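Local coordinates for glutathione peroxidase-like protein (Trypanosoma brucei, PDB 3DWV) that probably reduces hydroperoxides as a tryparedoxin-dependent peroxidase of the glutathione peroxidase family, built on a thioredoxin-like fold, at residues 169-172 with 173-177; 73-76 with 77-80. The protein carries 1 engineered substitution. All coordinates share one frame; numbering follows the deposited sequence. Where two conformers were deposited one is given.

Contact 1 (169-172 with 173-177); sequences ASVK and DIEEK
Ser170 places its OG between its own backbone N and carbonyl carbon (chi1 47°), and from there the oxygen reaches Asp173, whose CG stands anti to the carbonyl carbon (chi1 -79°). Ser170 is the N-cap of helix 171-181: its OG accepts from Asp173 N at 3.3 Å. Asp173 OD2 lies 3.2 Å from Ser170 OG. Behind the cap the first turns of the helix are set by Ile174 N to Ser170 O, and by the straighter bond of Glu175 N to Val171 O, 2.8 Å at 169°. The extended Glu175 side chain runs obliquely past Val171, its CD 3.9 Å from Val171 CG1, and OE2 goes on to Lys74 and Tyr75 of helix 64-75. On the outer surface the salt bridge of Lys172 NZ with Glu176 OE1 is long, 4.0 Å, and doubtful, since it holds for one of two conformers of Glu176. Ahead of the cap, Ala169 CB meets Ile174 CG1 at 4.1 Å, and Ile174 continues onto Thr67, Leu71 and Phe165. The chemistry implies a helix start at which the Ser170 hydroxyl caps the amide of Asp173, while the acidic Asp173, third residue of the helix, probably interacts favourably with the helix dipole.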
ATOM      1  N   ALA A 169       1.299 -11.814  -5.135  1.00 16.89           N
ATOM      2  CA  ALA A 169       0.134 -12.484  -4.546  1.00 18.83           C
ATOM      3  C   ALA A 169      -1.033 -12.522  -5.525  1.00 19.36           C
ATOM      4  O   ALA A 169      -1.361 -11.535  -6.175  1.00 26.17           O
ATOM      5  CB  ALA A 169      -0.320 -11.800  -3.252  1.00 16.25           C
ATOM      6  N   SER A 170      -1.663 -13.705  -5.623  1.00 20.27           N
ATOM      7  CA  SER A 170      -2.705 -13.812  -6.631  1.00 21.55           C
ATOM      8  C   SER A 170      -3.995 -13.188  -6.122  1.00 21.92           C
ATOM      9  O   SER A 170      -4.134 -13.001  -4.916  1.00 20.09           O
ATOM     10  CB  SER A 170      -2.959 -15.277  -6.993  1.00 24.14           C
ATOM     11  OG  SER A 170      -3.081 -16.049  -5.823  1.00 29.31           O
ATOM     12  N   VAL A 171      -4.895 -12.913  -7.065  1.00 18.82           N
ATOM     13  CA  VAL A 171      -6.245 -12.455  -6.642  1.00 19.48           C
ATOM     14  C   VAL A 171      -6.894 -13.467  -5.711  1.00 19.59           C
ATOM     15  O   VAL A 171      -7.546 -13.173  -4.675  1.00 20.30           O
ATOM     16  CB  VAL A 171      -7.002 -12.179  -7.943  1.00 19.53           C
ATOM     17  CG1 VAL A 171      -8.517 -12.084  -7.768  1.00 21.74           C
ATOM     18  CG2 VAL A 171      -6.489 -10.887  -8.619  1.00 20.96           C
ATOM     19  N   LYS A 172      -6.743 -14.767  -6.024  1.00 17.36           N
ATOM     20  CA  LYS A 172      -7.348 -15.814  -5.183  1.00 18.42           C
ATOM     21  C   LYS A 172      -6.791 -15.888  -3.772  1.00 19.76           C
ATOM     22  O   LYS A 172      -7.472 -16.130  -2.760  1.00 18.05           O
ATOM     23  CB  LYS A 172      -7.182 -17.163  -5.895  1.00 25.49           C
ATOM     24  CG  LYS A 172      -7.972 -18.286  -5.280  1.00 28.70           C
ATOM     25  CD  LYS A 172      -9.467 -18.001  -5.223  1.00 36.20           C
ATOM     26  CE  LYS A 172     -10.316 -19.183  -5.652  1.00 34.70           C
ATOM     27  NZ  LYS A 172     -11.624 -19.214  -4.943  1.00 32.45           N
ATOM     28  N   ASP A 173      -5.487 -15.659  -3.614  1.00 21.16           N
ATOM     29  CA  ASP A 173      -4.856 -15.645  -2.297  1.00 21.22           C
ATOM     30  C   ASP A 173      -5.382 -14.479  -1.467  1.00 18.76           C
ATOM     31  O   ASP A 173      -5.566 -14.562  -0.274  1.00 26.07           O
ATOM     32  CB  ASP A 173      -3.338 -15.511  -2.423  1.00 31.44           C
ATOM     33  CG  ASP A 173      -2.679 -16.836  -2.783  1.00 43.31           C
ATOM     34  OD1 ASP A 173      -3.322 -17.906  -2.674  1.00 47.10           O
ATOM     35  OD2 ASP A 173      -1.488 -16.785  -3.179  1.00 60.56           O
ATOM     36  N   ILE A 174      -5.620 -13.369  -2.123  1.00 16.46           N
ATOM     37  CA  ILE A 174      -6.037 -12.184  -1.356  1.00 16.34           C
ATOM     38  C   ILE A 174      -7.514 -12.342  -1.051  1.00 18.11           C
ATOM     39  O   ILE A 174      -7.955 -12.078   0.062  1.00 16.19           O
ATOM     40  CB  ILE A 174      -5.653 -10.902  -2.121  1.00 16.53           C
ATOM     41  CG1 ILE A 174      -4.147 -10.693  -2.263  1.00 15.47           C
ATOM     42  CG2 ILE A 174      -6.250  -9.682  -1.453  1.00 17.65           C
ATOM     43  CD1 ILE A 174      -3.658  -9.363  -2.799  1.00 19.68           C
ATOM     44  N   GLU A 175      -8.298 -12.801  -2.016  1.00 17.36           N
ATOM     45  CA  GLU A 175      -9.703 -13.125  -1.789  1.00 17.13           C
ATOM     46  C   GLU A 175      -9.940 -14.074  -0.617  1.00 19.88           C
ATOM     47  O   GLU A 175     -10.914 -13.868   0.135  1.00 21.70           O
ATOM     48  CB  GLU A 175     -10.285 -13.718  -3.094  1.00 19.95           C
ATOM     49  CG  GLU A 175     -10.631 -12.628  -4.096  1.00 19.74           C
ATOM     50  CD  GLU A 175     -11.294 -13.195  -5.336  1.00 20.47           C
ATOM     51  OE1 GLU A 175     -11.078 -14.391  -5.679  1.00 23.85           O
ATOM     52  OE2 GLU A 175     -12.046 -12.450  -5.991  1.00 23.15           O
ATOM     53  N   GLU A 176      -9.110 -15.102  -0.411  1.00 22.11           N
ATOM     54  CA  GLU A 176      -9.265 -15.995   0.744  0.50 22.19           C
ATOM     55  C   GLU A 176      -9.418 -15.217   2.057  1.00 22.20           C
ATOM     56  O   GLU A 176     -10.239 -15.553   2.912  1.00 18.13           O
ATOM     57  CB  GLU A 176      -8.078 -16.942   0.880  0.50 23.21           C
ATOM     58  CG  GLU A 176      -7.599 -17.648  -0.359  0.50 24.61           C
ATOM     59  CD  GLU A 176      -8.683 -18.406  -1.097  0.50 25.06           C
ATOM     60  OE1 GLU A 176      -9.351 -17.816  -1.981  0.50 29.79           O
ATOM     61  OE2 GLU A 176      -8.879 -19.606  -0.815  0.50 26.83           O
ATOM     62  N   LYS A 177      -8.628 -14.151   2.206  1.00 16.15           N
ATOM     63  CA  LYS A 177      -8.658 -13.284   3.375  1.00 16.33           C
ATOM     64  C   LYS A 177      -9.731 -12.192   3.280  1.00 14.89           C
ATOM     65  O   LYS A 177     -10.422 -11.851   4.267  1.00 19.03           O
ATOM     66  CB  LYS A 177      -7.322 -12.568   3.578  1.00 17.08           C
ATOM     67  CG  LYS A 177      -6.074 -13.425   3.622  1.00 25.44           C
ATOM     68  CD  LYS A 177      -6.301 -14.705   4.405  1.00 28.90           C
ATOM     69  CE  LYS A 177      -4.987 -15.496   4.490  1.00 32.64           C
ATOM     70  NZ  LYS A 177      -5.258 -16.895   4.878  1.00 27.86           N
TER

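Contact 2 (73-76 with 77-80)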
ATOM      1  N   ASN A  73     -11.915  -3.039  -8.735  1.00 20.62           N
ATOM      2  CA  ASN A  73     -13.108  -2.960  -9.583  1.00 19.40           C
ATOM      3  C   ASN A  73     -14.118  -4.033  -9.214  1.00 18.18           C
ATOM      4  O   ASN A  73     -15.335  -3.819  -9.294  1.00 16.61           O
ATOM      5  CB  ASN A  73     -12.712  -3.074 -11.065  1.00 18.85           C
ATOM      6  CG  ASN A  73     -12.042  -1.814 -11.598  1.00 19.97           C
ATOM      7  OD1 ASN A  73     -12.373  -0.698 -11.157  1.00 24.91           O
ATOM      8  ND2 ASN A  73     -11.120  -2.026 -12.537  1.00 21.45           N
ATOM      9  N   LYS A  74     -13.645  -5.203  -8.800  1.00 15.58           N
ATOM     10  CA  LYS A  74     -14.545  -6.263  -8.387  1.00 17.49           C
ATOM     11  C   LYS A  74     -15.344  -5.926  -7.143  1.00 17.00           C
ATOM     12  O   LYS A  74     -16.513  -6.325  -7.068  1.00 19.18           O
ATOM     13  CB  LYS A  74     -13.697  -7.508  -8.096  1.00 19.59           C
ATOM     14  CG  LYS A  74     -14.557  -8.703  -7.745  1.00 26.86           C
ATOM     15  CD  LYS A  74     -14.175  -9.907  -8.576  1.00 28.28           C
ATOM     16  CE  LYS A  74     -13.081 -10.687  -7.888  1.00 34.28           C
ATOM     17  NZ  LYS A  74     -13.202 -12.163  -8.180  1.00 38.78           N
ATOM     18  N   TYR A  75     -14.747  -5.265  -6.160  1.00 16.22           N
ATOM     19  CA  TYR A  75     -15.303  -5.175  -4.819  1.00 14.48           C
ATOM     20  C   TYR A  75     -15.592  -3.755  -4.361  1.00 16.90           C
ATOM     21  O   TYR A  75     -16.205  -3.604  -3.280  1.00 17.04           O
ATOM     22  CB  TYR A  75     -14.356  -5.845  -3.785  1.00 17.10           C
ATOM     23  CG  TYR A  75     -14.259  -7.345  -4.024  1.00 14.93           C
ATOM     24  CD1 TYR A  75     -15.370  -8.165  -3.767  1.00 15.77           C
ATOM     25  CD2 TYR A  75     -13.088  -7.949  -4.489  1.00 13.75           C
ATOM     26  CE1 TYR A  75     -15.291  -9.540  -3.974  1.00 15.31           C
ATOM     27  CE2 TYR A  75     -13.022  -9.337  -4.705  1.00 13.40           C
ATOM     28  CZ  TYR A  75     -14.137 -10.114  -4.449  1.00 16.95           C
ATOM     29  OH  TYR A  75     -14.074 -11.479  -4.661  1.00 20.69           O
ATOM     30  N   LYS A  76     -15.179  -2.728  -5.135  1.00 15.60           N
ATOM     31  CA  LYS A  76     -15.536  -1.382  -4.647  1.00 14.97           C
ATOM     32  C   LYS A  76     -17.048  -1.215  -4.453  1.00 19.20           C
ATOM     33  O   LYS A  76     -17.515  -0.385  -3.669  1.00 20.52           O
ATOM     34  CB  LYS A  76     -14.955  -0.338  -5.596  1.00 15.15           C
ATOM     35  CG  LYS A  76     -15.394  -0.508  -7.054  1.00 17.29           C
ATOM     36  CD  LYS A  76     -14.775   0.602  -7.910  1.00 18.66           C
ATOM     37  CE  LYS A  76     -15.296   0.505  -9.337  1.00 21.36           C
ATOM     38  NZ  LYS A  76     -14.370   1.280 -10.227  1.00 29.67           N
ATOM     39  N   SER A  77     -17.901  -1.988  -5.142  1.00 19.70           N
ATOM     40  CA  SER A  77     -19.342  -1.795  -4.965  1.00 22.61           C
ATOM     41  C   SER A  77     -19.782  -2.311  -3.604  1.00 22.87           C
ATOM     42  O   SER A  77     -20.903  -1.981  -3.142  1.00 26.37           O
ATOM     43  CB  SER A  77     -20.167  -2.505  -6.049  1.00 26.12           C
ATOM     44  OG  SER A  77     -19.653  -3.816  -6.271  1.00 37.38           O
ATOM     45  N   GLN A  78     -18.931  -3.119  -2.973  1.00 22.13           N
ATOM     46  CA  GLN A  78     -19.351  -3.707  -1.689  1.00 25.99           C
ATOM     47  C   GLN A  78     -18.818  -2.905  -0.509  1.00 25.80           C
ATOM     48  O   GLN A  78     -19.001  -3.277   0.664  1.00 32.71           O
ATOM     49  CB  GLN A  78     -18.895  -5.164  -1.580  1.00 26.61           C
ATOM     50  CG  GLN A  78     -19.568  -6.145  -2.521  1.00 29.72           C
ATOM     51  CD  GLN A  78     -19.250  -7.603  -2.217  1.00 33.44           C
ATOM     52  OE1 GLN A  78     -19.303  -8.045  -1.059  1.00 41.52           O
ATOM     53  NE2 GLN A  78     -18.921  -8.404  -3.239  1.00 39.62           N
ATOM     54  N   GLY A  79     -18.124  -1.803  -0.806  0.50 24.18           N
ATOM     55  CA  GLY A  79     -17.559  -0.796   0.057  0.50 22.72           C
ATOM     56  C   GLY A  79     -16.052  -0.704   0.134  0.50 20.76           C
ATOM     57  O   GLY A  79     -15.393   0.174   0.690  0.50 17.48           O
ATOM     58  N   PHE A  80     -15.351  -1.647  -0.442  1.00 18.08           N
ATOM     59  CA  PHE A  80     -13.936  -1.865  -0.452  1.00 13.24           C
ATOM     60  C   PHE A  80     -13.182  -0.737  -1.133  1.00 13.80           C
ATOM     61  O   PHE A  80     -13.711  -0.075  -2.036  1.00 17.54           O
ATOM     62  CB  PHE A  80     -13.703  -3.187  -1.177  1.00 15.13           C
ATOM     63  CG  PHE A  80     -12.253  -3.603  -1.393  1.00 14.50           C
ATOM     64  CD1 PHE A  80     -11.451  -4.035  -0.349  1.00 14.06           C
ATOM     65  CD2 PHE A  80     -11.730  -3.573  -2.683  1.00 14.66           C
ATOM     66  CE1 PHE A  80     -10.155  -4.454  -0.581  1.00 12.94           C
ATOM     67  CE2 PHE A  80     -10.455  -3.991  -2.936  1.00 10.76           C
ATOM     68  CZ  PHE A  80      -9.675  -4.454  -1.888  1.00 12.49           C
TER
HETATM   69  O   HOH W   1     -17.493  -3.401  -7.527  1.00 20.70           O
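Tyr75 and Phe80 make the apolar part of this contact, Tyr75 CB standing 3.6 Å from Phe80 CD2 and approaching that ring obliquely. With CG anti to the backbone N (chi1 176°), Phe80 brings its ring back to Tyr75 CB. Farther along Tyr75, the side chain of Gln78 lies alongside and points the same way: Gln78 NE2 sits at the ring edge, 3.6 Å from Tyr75 CD1, with amide and ring planes 67° apart. One ring face of Tyr75 carries the Lys74 side chain, its CG 3.4 Å above the plane and over the centre.

The backbone positions these groups. Gln78 N donates to Tyr75 O at 2.8 Å, from above the carbonyl plane, and in the conformer of Gly79 described here Gly79 N donates to Lys76 O at 3.3 Å. A CA-H...O contact from Lys76 CA to Phe80 O, 3.4 Å, adds a further link. A water bridges Asn73 O and Ser77 N, while Lys76 NZ reaches back to Asn73 OD1 at 3.0 Å. Farther out, Tyr75 and Phe80 both pack on Leu178 of helix 171-181. The i to i+3 bond from Gln78 N to Tyr75 O and the 3-10 residues 77-78 mark a 3-10 exit from a helix; Gly79, in this one conformer, follows at positive phi (112°). Here that exit forms the helix-to-strand turn leading from 64-75 into edge strand 81-86 of the thioredoxin fold.

How the contacts relate
Contact 1 spans the start of helix 171-181, and contact 2 the end of helix 64-75 and the turn after it; their centres are 15 Å apart, and one carboxylate joins them. Glu175 OE2 of contact 1 forms a salt bridge with Lys74 NZ of contact 2 at 2.5 Å, an unusually short distance, and a probable hydrogen bond with Tyr75 OH at 2.6 Å. This oxygen therefore has two partners from successive residues, which ties the start of the later helix to the end of the earlier one. Both contacts lie away from the predicted active-site Cys58 and from its observed disulfide with Cys106.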